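Local structure of 2-methyl-aconitate isomerase (Shewanella oneidensis, 5K87) at residues Y18-T23 / S385-M390; L48-I53 / P101-S106; N86-Y91 / G124-A129; A288-Y293 / E304-L309. The protein catalyses the cis-trans isomerisation of 2-methyl-aconitate in the 2-methylcitrate cycle, the route by which propionate is broken down. The protein carries 1 engineered substitution. One frame throughout, in Å; residues are numbered along the deposited sequence. Where two conformers were deposited one is given.

In the fold
Followed from the N terminus, the chain first meets strand 12-21, where residues 18-23 open contact 1. That contact closes only at 385-390, on strand 374-391, so it brings the two ends of the chain together and encloses the other three. Contact 2 begins in helix 43-53, and contact 3 at the start of strand 89-96. Contact 2 closes at 101-106 before contact 3 closes at 124-129, so these two cross; their strands 89-96 and 103-104 are neighbours in the sheet. Contact 4 comes later, a short loop between 288-293 and 304-309. It lies across the centre of the chain from contacts 2 and 3, about 37 and 40 Å away between centres.

Contact 1: residues Y18-T23 / S385-M390; sequences YMRGGT and SARVLM
Arg20 turns its CG anti to the backbone N (chi1 177°) and bends at chi3 (64°), while Ser385 holds OG between backbone N and carbonyl carbon (chi1 68°). The guanidinium grips that hydroxyl end-on: Arg20 NH1 and NH2 both donate to Ser385 OG, each at 3.0 Å, the oxygen near the guanidinium plane. NH1 of Arg20 also donates to Gly22 O (2.9 Å), and Gly22 N reaches Ser385 O at 2.9 Å. Arg20 NE forms a salt bridge with Asp64 of the second subunit, which also bridges to Arg387 NH2; Arg387 NH1 hydrogen-bonds Gln11 OE1 of that subunit. The backbones run as an antiparallel ladder, Arg20 with Arg387 a hydrogen-bonded pair, broken by a classic beta bulge in which Leu389 and Met390 both face Tyr18. Tyr18 O accepts from Leu389 N at 2.8 Å and from Met390 N at 3.1 Å. From within the bulge, Leu389 CD1 comes obliquely to the Tyr18 ring, 3.8 Å from CE2. On the other face Met19 CE meets Val388 CG2 at 4.0 Å. The ladder leads to the substrate site, where substrate-binding Asn111 accepts from Thr23 N through OD1. Met390, part of the bulge, also pairs antiparallel with a strand of the second subunit.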
# COMPACT_ATOMS: atom_id res chain seq x y z
N TYR A 18 1.32 -10.04 -10.38
CA TYR A 18 0.67 -9.05 -9.55
C TYR A 18 -0.24 -8.23 -10.46
O TYR A 18 0.24 -7.66 -11.47
CB TYR A 18 1.76 -8.20 -8.91
CG TYR A 18 1.34 -7.12 -7.95
CD1 TYR A 18 0.54 -7.39 -6.84
CD2 TYR A 18 1.79 -5.83 -8.13
CE1 TYR A 18 0.21 -6.37 -5.95
CE2 TYR A 18 1.47 -4.82 -7.25
CZ TYR A 18 0.68 -5.10 -6.17
OH TYR A 18 0.39 -4.07 -5.32
N MET A 19 -1.54 -8.21 -10.15
CA MET A 19 -2.53 -7.62 -11.05
C MET A 19 -3.46 -6.69 -10.31
O MET A 19 -3.75 -6.90 -9.12
CB MET A 19 -3.40 -8.70 -11.71
CG MET A 19 -2.62 -9.75 -12.46
SD MET A 19 -3.68 -10.88 -13.37
CE MET A 19 -4.45 -9.80 -14.58
N ARG A 20 -3.94 -5.67 -11.01
CA ARG A 20 -5.16 -4.98 -10.60
C ARG A 20 -6.37 -5.66 -11.24
O ARG A 20 -6.36 -5.94 -12.44
CB ARG A 20 -5.14 -3.51 -11.01
CG ARG A 20 -6.44 -2.80 -10.65
CD ARG A 20 -6.55 -1.37 -11.19
NE ARG A 20 -6.57 -1.31 -12.65
CZ ARG A 20 -7.60 -1.67 -13.42
NH1 ARG A 20 -8.72 -2.12 -12.87
NH2 ARG A 20 -7.50 -1.57 -14.74
N GLY A 21 -7.39 -5.94 -10.43
CA GLY A 21 -8.69 -6.33 -10.94
C GLY A 21 -9.71 -5.41 -10.31
O GLY A 21 -9.78 -5.33 -9.08
N GLY A 22 -10.49 -4.70 -11.12
CA GLY A 22 -11.41 -3.72 -10.57
C GLY A 22 -10.65 -2.74 -9.69
O GLY A 22 -9.59 -2.23 -10.08
N THR A 23 -11.17 -2.50 -8.49
CA THR A 23 -10.55 -1.57 -7.55
C THR A 23 -9.67 -2.27 -6.50
O THR A 23 -9.50 -1.75 -5.40
CB THR A 23 -11.63 -0.74 -6.83
OG1 THR A 23 -12.62 -1.60 -6.27
CG2 THR A 23 -12.32 0.18 -7.82
N SER A 385 -12.47 -4.09 -15.07
CA SER A 385 -11.33 -4.08 -15.98
C SER A 385 -10.19 -4.70 -15.19
O SER A 385 -10.31 -4.88 -13.97
CB SER A 385 -10.97 -2.67 -16.43
OG SER A 385 -10.46 -1.88 -15.35
N ALA A 386 -9.09 -5.02 -15.87
CA ALA A 386 -7.94 -5.62 -15.20
C ALA A 386 -6.68 -5.36 -15.97
O ALA A 386 -6.71 -5.16 -17.19
CB ALA A 386 -8.14 -7.12 -15.07
N ARG A 387 -5.55 -5.40 -15.28
CA ARG A 387 -4.26 -5.34 -15.96
C ARG A 387 -3.16 -5.92 -15.10
O ARG A 387 -3.20 -5.85 -13.87
CB ARG A 387 -3.92 -3.92 -16.41
CG ARG A 387 -3.94 -2.90 -15.31
CD ARG A 387 -3.58 -1.48 -15.79
NE ARG A 387 -2.15 -1.38 -16.07
CZ ARG A 387 -1.23 -0.79 -15.31
NH1 ARG A 387 0.01 -0.83 -15.72
NH2 ARG A 387 -1.53 -0.16 -14.17
N VAL A 388 -2.17 -6.49 -15.77
CA VAL A 388 -0.96 -6.90 -15.11
C VAL A 388 -0.12 -5.69 -14.72
O VAL A 388 0.13 -4.79 -15.55
CB VAL A 388 -0.15 -7.80 -16.04
CG1 VAL A 388 1.23 -8.10 -15.45
CG2 VAL A 388 -0.92 -9.07 -16.33
N LEU A 389 0.31 -5.67 -13.46
CA LEU A 389 1.21 -4.66 -12.94
C LEU A 389 2.67 -5.13 -12.96
O LEU A 389 3.57 -4.38 -13.34
CB LEU A 389 0.81 -4.29 -11.50
CG LEU A 389 -0.65 -3.87 -11.32
CD1 LEU A 389 -0.97 -3.61 -9.85
CD2 LEU A 389 -0.97 -2.65 -12.16
N MET A 390 2.90 -6.36 -12.54
CA MET A 390 4.24 -6.94 -12.54
C MET A 390 4.11 -8.44 -12.69
O MET A 390 3.17 -9.04 -12.17
CB MET A 390 4.99 -6.60 -11.25
CG MET A 390 6.48 -6.97 -11.30
SD MET A 390 7.41 -6.28 -9.92
CE MET A 390 9.07 -6.64 -10.48

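Contact 2: residues L48-I53 / P101-S106; sequences LLLRVI and PFVDWS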
# COMPACT_ATOMS: atom_id res chain seq x y z
N LEU A 48 3.00 -19.64 3.08
CA LEU A 48 3.62 -19.06 1.89
C LEU A 48 2.92 -17.75 1.52
O LEU A 48 3.58 -16.73 1.31
CB LEU A 48 3.53 -20.03 0.71
CG LEU A 48 3.95 -19.46 -0.64
CD1 LEU A 48 5.41 -19.05 -0.61
CD2 LEU A 48 3.69 -20.49 -1.73
N LEU A 49 1.60 -17.77 1.48
CA LEU A 49 0.84 -16.60 1.06
C LEU A 49 1.00 -15.47 2.07
O LEU A 49 1.12 -14.30 1.69
CB LEU A 49 -0.63 -16.96 0.87
CG LEU A 49 -0.88 -17.97 -0.25
CD1 LEU A 49 -2.33 -18.33 -0.35
CD2 LEU A 49 -0.39 -17.42 -1.56
N LEU A 50 0.99 -15.79 3.36
CA LEU A 50 1.24 -14.79 4.38
C LEU A 50 2.58 -14.10 4.16
O LEU A 50 2.66 -12.86 4.20
CB LEU A 50 1.20 -15.43 5.77
CG LEU A 50 -0.20 -15.72 6.32
CD1 LEU A 50 -0.12 -16.77 7.43
CD2 LEU A 50 -0.86 -14.46 6.85
N ARG A 51 3.62 -14.87 3.90
CA ARG A 51 4.94 -14.29 3.75
C ARG A 51 5.06 -13.49 2.45
O ARG A 51 5.73 -12.47 2.42
CB ARG A 51 6.00 -15.39 3.81
CG ARG A 51 7.39 -14.87 4.04
CD ARG A 51 7.50 -14.14 5.37
NE ARG A 51 8.79 -13.46 5.46
CZ ARG A 51 9.04 -12.28 4.91
NH1 ARG A 51 8.07 -11.63 4.26
NH2 ARG A 51 10.23 -11.73 5.04
N VAL A 52 4.42 -13.96 1.38
CA VAL A 52 4.43 -13.20 0.13
C VAL A 52 3.83 -11.81 0.35
O VAL A 52 4.36 -10.80 -0.11
CB VAL A 52 3.68 -13.92 -1.00
CG1 VAL A 52 3.46 -13.00 -2.19
CG2 VAL A 52 4.44 -15.18 -1.42
N ILE A 53 2.71 -11.76 1.07
CA ILE A 53 1.98 -10.52 1.30
C ILE A 53 2.64 -9.62 2.36
O ILE A 53 2.51 -8.40 2.31
CB ILE A 53 0.51 -10.85 1.63
CG1 ILE A 53 -0.22 -11.35 0.38
CG2 ILE A 53 -0.22 -9.69 2.28
CD1 ILE A 53 -0.42 -10.28 -0.70
N PRO A 101 -1.82 -14.28 11.70
CA PRO A 101 -1.28 -15.26 10.75
C PRO A 101 -2.39 -16.13 10.21
O PRO A 101 -2.46 -17.33 10.50
CB PRO A 101 -0.30 -16.07 11.61
CG PRO A 101 -0.91 -16.01 12.98
CD PRO A 101 -1.56 -14.66 13.10
N PHE A 102 -3.26 -15.52 9.41
CA PHE A 102 -4.49 -16.15 8.98
C PHE A 102 -4.83 -15.75 7.55
O PHE A 102 -4.75 -14.58 7.19
CB PHE A 102 -5.64 -15.75 9.90
CG PHE A 102 -6.90 -16.52 9.66
CD1 PHE A 102 -6.98 -17.84 10.07
CD2 PHE A 102 -7.98 -15.97 8.99
CE1 PHE A 102 -8.12 -18.58 9.85
CE2 PHE A 102 -9.13 -16.71 8.76
CZ PHE A 102 -9.20 -18.02 9.19
N VAL A 103 -5.20 -16.74 6.74
CA VAL A 103 -5.72 -16.48 5.41
C VAL A 103 -7.15 -17.01 5.39
O VAL A 103 -7.38 -18.17 5.75
CB VAL A 103 -4.89 -17.16 4.31
CG1 VAL A 103 -5.44 -16.80 2.94
CG2 VAL A 103 -3.43 -16.76 4.42
N ASP A 104 -8.10 -16.16 5.01
CA ASP A 104 -9.51 -16.52 5.01
C ASP A 104 -9.95 -16.97 3.63
O ASP A 104 -9.80 -16.22 2.65
CB ASP A 104 -10.36 -15.35 5.48
CG ASP A 104 -11.74 -15.77 5.89
OD1 ASP A 104 -12.48 -16.28 5.03
OD2 ASP A 104 -12.09 -15.58 7.07
N TRP A 105 -10.48 -18.18 3.55
CA TRP A 105 -10.91 -18.79 2.29
C TRP A 105 -12.43 -18.92 2.20
O TRP A 105 -12.94 -19.69 1.38
CB TRP A 105 -10.27 -20.18 2.13
CG TRP A 105 -8.78 -20.15 2.18
CD1 TRP A 105 -7.99 -20.36 3.28
CD2 TRP A 105 -7.88 -19.87 1.09
NE1 TRP A 105 -6.66 -20.24 2.94
CE2 TRP A 105 -6.57 -19.94 1.60
CE3 TRP A 105 -8.06 -19.59 -0.27
CZ2 TRP A 105 -5.45 -19.72 0.81
CZ3 TRP A 105 -6.95 -19.37 -1.06
CH2 TRP A 105 -5.66 -19.44 -0.52
N SER A 106 -13.16 -18.18 3.02
CA SER A 106 -14.62 -18.33 3.08
C SER A 106 -15.40 -17.56 2.02
O SER A 106 -16.61 -17.73 1.90
CB SER A 106 -15.14 -17.97 4.48
OG SER A 106 -15.06 -16.58 4.73
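Leu50 and Val103 lie antiparallel to one another, their side chains sliding past in opposite directions, with Leu50 CG 3.9 Å from Val103 CG2. The two methyls of Leu50 divide the remaining work: CD1 rests on the backbone of Pro101, 3.6 Å from its C atom, and CD2 reaches Phe102 N at 3.7 Å. The preceding residue, Leu49, meets Trp105 differently. Its CD1 comes to the indole at the edge, near the ring plane, 3.5 Å from Trp105 CH2, while Val103 CG1 lies over one face of the same ring, toward its rim. Helix 43-53 is thereby laid against the short strand 103-104, which pairs antiparallel with strand 89-96; Val96 of that strand also touches Leu50. An alanine at Leu50 would probably open a gap between the helix and the backbone of Pro101 and Phe102 and leave Val103 CG2 without its partner on the helix. The indole is held from its polar side too, since Trp105 NE1 donates to Asp46 OD1 in the same helix. An Asx turn spans Trp105: Asp104 OD1 accepts from Ser106 N at 2.8 Å and from Ser106 OG at 2.6 Å.

Contact 3: residues N86-Y91 / G124-A129; sequences NHDVDY and GLIDAA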
# COMPACT_ATOMS: atom_id res chain seq x y z
N ASN A 86 -18.48 -27.85 -17.83
CA ASN A 86 -18.82 -26.53 -18.37
C ASN A 86 -18.13 -25.37 -17.66
O ASN A 86 -18.65 -24.25 -17.64
CB ASN A 86 -20.34 -26.33 -18.39
CG ASN A 86 -21.07 -27.50 -19.03
OD1 ASN A 86 -20.73 -27.92 -20.14
ND2 ASN A 86 -22.05 -28.04 -18.32
N HIS A 87 -16.97 -25.65 -17.06
CA HIS A 87 -16.12 -24.59 -16.52
C HIS A 87 -14.72 -24.73 -17.05
O HIS A 87 -14.28 -25.83 -17.39
CB HIS A 87 -16.12 -24.61 -14.99
CG HIS A 87 -17.45 -24.28 -14.39
ND1 HIS A 87 -18.49 -25.18 -14.37
CD2 HIS A 87 -17.91 -23.15 -13.80
CE1 HIS A 87 -19.54 -24.62 -13.79
NE2 HIS A 87 -19.22 -23.39 -13.44
N ASP A 88 -14.02 -23.60 -17.13
CA ASP A 88 -12.66 -23.59 -17.65
C ASP A 88 -11.59 -23.56 -16.57
O ASP A 88 -10.54 -24.22 -16.69
CB ASP A 88 -12.48 -22.38 -18.55
CG ASP A 88 -13.45 -22.38 -19.71
OD1 ASP A 88 -13.36 -23.32 -20.53
OD2 ASP A 88 -14.29 -21.47 -19.82
N VAL A 89 -11.82 -22.81 -15.51
CA VAL A 89 -10.77 -22.56 -14.55
C VAL A 89 -11.37 -22.56 -13.15
O VAL A 89 -12.50 -22.08 -12.97
CB VAL A 89 -10.04 -21.21 -14.86
CG1 VAL A 89 -11.01 -20.04 -14.81
CG2 VAL A 89 -8.85 -20.98 -13.93
N ASP A 90 -10.65 -23.11 -12.18
CA ASP A 90 -11.03 -23.05 -10.77
C ASP A 90 -10.31 -21.88 -10.10
O ASP A 90 -9.10 -21.69 -10.28
CB ASP A 90 -10.66 -24.32 -10.03
CG ASP A 90 -11.56 -25.49 -10.36
OD1 ASP A 90 -12.54 -25.33 -11.10
OD2 ASP A 90 -11.27 -26.59 -9.83
N TYR A 91 -11.06 -21.15 -9.28
CA TYR A 91 -10.59 -19.91 -8.67
C TYR A 91 -10.73 -19.98 -7.15
O TYR A 91 -11.84 -20.12 -6.63
CB TYR A 91 -11.42 -18.77 -9.26
CG TYR A 91 -11.42 -17.41 -8.59
CD1 TYR A 91 -10.35 -16.95 -7.82
CD2 TYR A 91 -12.52 -16.56 -8.75
CE1 TYR A 91 -10.38 -15.69 -7.23
CE2 TYR A 91 -12.55 -15.30 -8.17
CZ TYR A 91 -11.48 -14.88 -7.41
OH TYR A 91 -11.50 -13.64 -6.82
N GLY A 124 -2.40 -20.39 -19.86
CA GLY A 124 -2.61 -21.75 -20.33
C GLY A 124 -3.66 -22.55 -19.58
O GLY A 124 -3.62 -23.78 -19.61
N LEU A 125 -4.60 -21.88 -18.93
CA LEU A 125 -5.61 -22.58 -18.15
C LEU A 125 -6.93 -22.72 -18.90
O LEU A 125 -7.86 -23.34 -18.40
CB LEU A 125 -5.83 -21.90 -16.79
CG LEU A 125 -4.58 -21.85 -15.92
CD1 LEU A 125 -4.91 -21.17 -14.59
CD2 LEU A 125 -4.04 -23.25 -15.69
N ILE A 126 -6.99 -22.16 -20.11
CA ILE A 126 -8.20 -22.20 -20.91
C ILE A 126 -7.98 -23.00 -22.20
O ILE A 126 -7.03 -22.71 -22.93
CB ILE A 126 -8.67 -20.78 -21.31
CG1 ILE A 126 -8.74 -19.85 -20.09
CG2 ILE A 126 -10.00 -20.85 -22.07
CD1 ILE A 126 -9.79 -20.23 -19.08
N ASP A 127 -8.84 -23.98 -22.45
CA ASP A 127 -8.84 -24.77 -23.69
C ASP A 127 -8.63 -23.84 -24.88
O ASP A 127 -9.43 -22.93 -25.10
CB ASP A 127 -10.18 -25.50 -23.83
CG ASP A 127 -10.24 -26.45 -25.02
OD1 ASP A 127 -9.35 -26.41 -25.89
OD2 ASP A 127 -11.21 -27.23 -25.09
N ALA A 128 -7.56 -24.07 -25.63
CA ALA A 128 -7.22 -23.21 -26.77
C ALA A 128 -8.36 -23.06 -27.77
O ALA A 128 -8.49 -22.03 -28.42
CB ALA A 128 -5.97 -23.73 -27.47
N ALA A 129 -9.20 -24.09 -27.89
CA ALA A 129 -10.34 -24.03 -28.80
C ALA A 129 -11.32 -22.90 -28.44
O ALA A 129 -12.08 -22.43 -29.29
CB ALA A 129 -11.06 -25.37 -28.85
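Asp88 and Val89, where the chain enters strand 89-96, pack against Leu125 and Ile126 in the loop that leads from helix 113-122 to strand 135-143. The contact thus joins the start of strand 89-96 to the loop before strand 135-143, which runs parallel to 89-96 in the sheet, well away from the annotated substrate-binding residues. Ile126 does most of the reaching. With chi2 at -66° its CD1 is turned to the other segment, where it touches Asp88 CB at 3.5 Å and lies 4.3 Å from Val89 CB. Beside it, Val89 CG2 meets Leu125 CD1 at 4.0 Å, the two side chains passing at a slant. Ala120 of helix 113-122 touches both Val89 and Ile126, and Leu125 continues onto Leu79 of strand 75-81. Next to the apolar pairs the backbones come close without bonding: Asp88 O and Leu125 O are both acceptors, 3.3 Å apart. Further along the loop is an Asx turn, in which Asp127 OD1 accepts a hydrogen bond from Ala129 N at 3.1 Å, from above the carboxylate plane. Asp88 meets Ile126 chiefly through CB, for its carboxylate is engaged by Arg140 of strand 135-143 in a salt bridge. The chemistry is thus divided within one residue: the methylene serves the apolar contact, while the carboxylate pairs with Arg140, which would probably soften any repulsion from Asp127, whose OD2 lies 6.4 Å from Asp88 OD1.

Contact 4: residues A288-Y293 / E304-L309; sequences APPKSY and EDVDLL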
# COMPACT_ATOMS: atom_id res chain seq x y z
N ALA A 288 -28.73 4.46 1.82
CA ALA A 288 -29.54 5.66 1.91
C ALA A 288 -30.07 6.03 0.53
O ALA A 288 -29.51 5.60 -0.48
CB ALA A 288 -28.73 6.81 2.48
N PRO A 289 -31.15 6.82 0.48
CA PRO A 289 -31.60 7.33 -0.82
C PRO A 289 -30.55 8.25 -1.45
O PRO A 289 -29.64 8.70 -0.75
CB PRO A 289 -32.87 8.13 -0.46
CG PRO A 289 -33.33 7.55 0.84
CD PRO A 289 -32.08 7.19 1.57
N PRO A 290 -30.68 8.54 -2.75
CA PRO A 290 -29.72 9.41 -3.44
C PRO A 290 -29.53 10.74 -2.73
O PRO A 290 -30.49 11.35 -2.24
CB PRO A 290 -30.38 9.64 -4.79
CG PRO A 290 -31.18 8.41 -5.02
CD PRO A 290 -31.70 8.02 -3.67
N LYS A 291 -28.28 11.18 -2.70
CA LYS A 291 -27.92 12.48 -2.15
C LYS A 291 -26.60 12.84 -2.80
O LYS A 291 -25.74 11.98 -3.01
CB LYS A 291 -27.81 12.41 -0.63
CG LYS A 291 -27.63 13.76 0.05
CD LYS A 291 -27.62 13.63 1.57
CE LYS A 291 -27.64 15.01 2.22
NZ LYS A 291 -27.57 14.93 3.71
N SER A 292 -26.44 14.12 -3.13
CA SER A 292 -25.22 14.60 -3.77
C SER A 292 -24.05 14.59 -2.81
O SER A 292 -24.21 14.84 -1.61
CB SER A 292 -25.44 16.01 -4.32
OG SER A 292 -24.29 16.49 -4.99
N TYR A 293 -22.86 14.29 -3.32
CA TYR A 293 -21.65 14.35 -2.51
C TYR A 293 -20.40 14.41 -3.38
O TYR A 293 -20.42 14.01 -4.54
CB TYR A 293 -21.54 13.15 -1.56
CG TYR A 293 -21.40 11.82 -2.26
CD1 TYR A 293 -22.52 11.15 -2.75
CD2 TYR A 293 -20.15 11.21 -2.43
CE1 TYR A 293 -22.41 9.93 -3.39
CE2 TYR A 293 -20.03 9.99 -3.08
CZ TYR A 293 -21.17 9.35 -3.55
OH TYR A 293 -21.08 8.14 -4.19
N GLU A 304 -28.98 12.78 -8.87
CA GLU A 304 -29.59 12.30 -10.10
C GLU A 304 -28.77 11.21 -10.79
O GLU A 304 -29.28 10.48 -11.64
CB GLU A 304 -29.81 13.46 -11.08
CG GLU A 304 -30.83 14.50 -10.63
CD GLU A 304 -30.33 15.38 -9.50
OE1 GLU A 304 -29.10 15.55 -9.36
OE2 GLU A 304 -31.17 15.91 -8.74
N ASP A 305 -27.50 11.10 -10.42
CA ASP A 305 -26.61 10.12 -11.04
C ASP A 305 -26.81 8.71 -10.49
O ASP A 305 -26.36 7.74 -11.09
CB ASP A 305 -25.14 10.50 -10.84
CG ASP A 305 -24.74 11.78 -11.55
OD1 ASP A 305 -25.46 12.20 -12.49
OD2 ASP A 305 -23.70 12.35 -11.18
N VAL A 306 -27.47 8.59 -9.34
CA VAL A 306 -27.55 7.31 -8.65
C VAL A 306 -28.97 6.97 -8.21
O VAL A 306 -29.82 7.85 -8.07
CB VAL A 306 -26.63 7.28 -7.41
CG1 VAL A 306 -25.17 7.40 -7.82
CG2 VAL A 306 -27.03 8.36 -6.42
N ASP A 307 -29.20 5.68 -8.00
CA ASP A 307 -30.47 5.19 -7.47
C ASP A 307 -30.46 5.10 -5.95
O ASP A 307 -31.51 5.09 -5.32
CB ASP A 307 -30.79 3.82 -8.07
CG ASP A 307 -30.97 3.88 -9.57
OD1 ASP A 307 -31.95 4.52 -10.02
OD2 ASP A 307 -30.15 3.29 -10.30
N LEU A 308 -29.27 5.00 -5.36
CA LEU A 308 -29.12 4.93 -3.90
C LEU A 308 -27.65 5.10 -3.55
O LEU A 308 -26.78 5.10 -4.43
CB LEU A 308 -29.65 3.60 -3.33
CG LEU A 308 -28.79 2.36 -3.56
CD1 LEU A 308 -29.20 1.27 -2.59
CD2 LEU A 308 -28.88 1.84 -4.99
N LEU A 309 -27.37 5.26 -2.26
CA LEU A 309 -26.02 5.30 -1.73
C LEU A 309 -25.77 4.04 -0.93
O LEU A 309 -26.63 3.59 -0.17
CB LEU A 309 -25.85 6.49 -0.80
CG LEU A 309 -26.18 7.84 -1.43
CD1 LEU A 309 -25.90 8.94 -0.43
CD2 LEU A 309 -25.40 8.06 -2.72
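Leu309 forms the apolar centre, with Tyr293, Lys291 and the two prolines' backbone around it. CG stands anti to the carbonyl carbon (chi1 -57°), and from there the branches part: CD2 comes obliquely to the Tyr293 ring, 3.6 Å from CE1, and CD1 lies 4.0 Å from Lys291 CB. CG itself rests on Pro289 O at 3.6 Å. An alanine at Leu309 would probably open a gap beside the Tyr293 ring and leave Lys291 CB without its apolar neighbour, CD1. Further out, Pro290 CB packs on Val306 CG2 at 3.9 Å, and the proline's CG sits 3.3 Å from Asp307 O. Lys291 O is buried here with no polar partner in the model, lying at the edge of the Tyr293 ring, in its plane. At the polar margin Tyr293 OH hydrogen-bonds to His357 O, and Asp307 OD2 accepts from Arg354 N; the ring also makes a cation-pi contact with Arg311. Two backbone bonds close the pair, Ala288 N to Leu309 O at 3.0 Å and Leu309 N to Ala288 O at 2.8 Å. They form an antiparallel hydrogen-bonded pair, where strand 283-288 ends beside strand 308-314 and the chain leaves through two prolines for the small two-stranded sheet of 293-294 and 300-301.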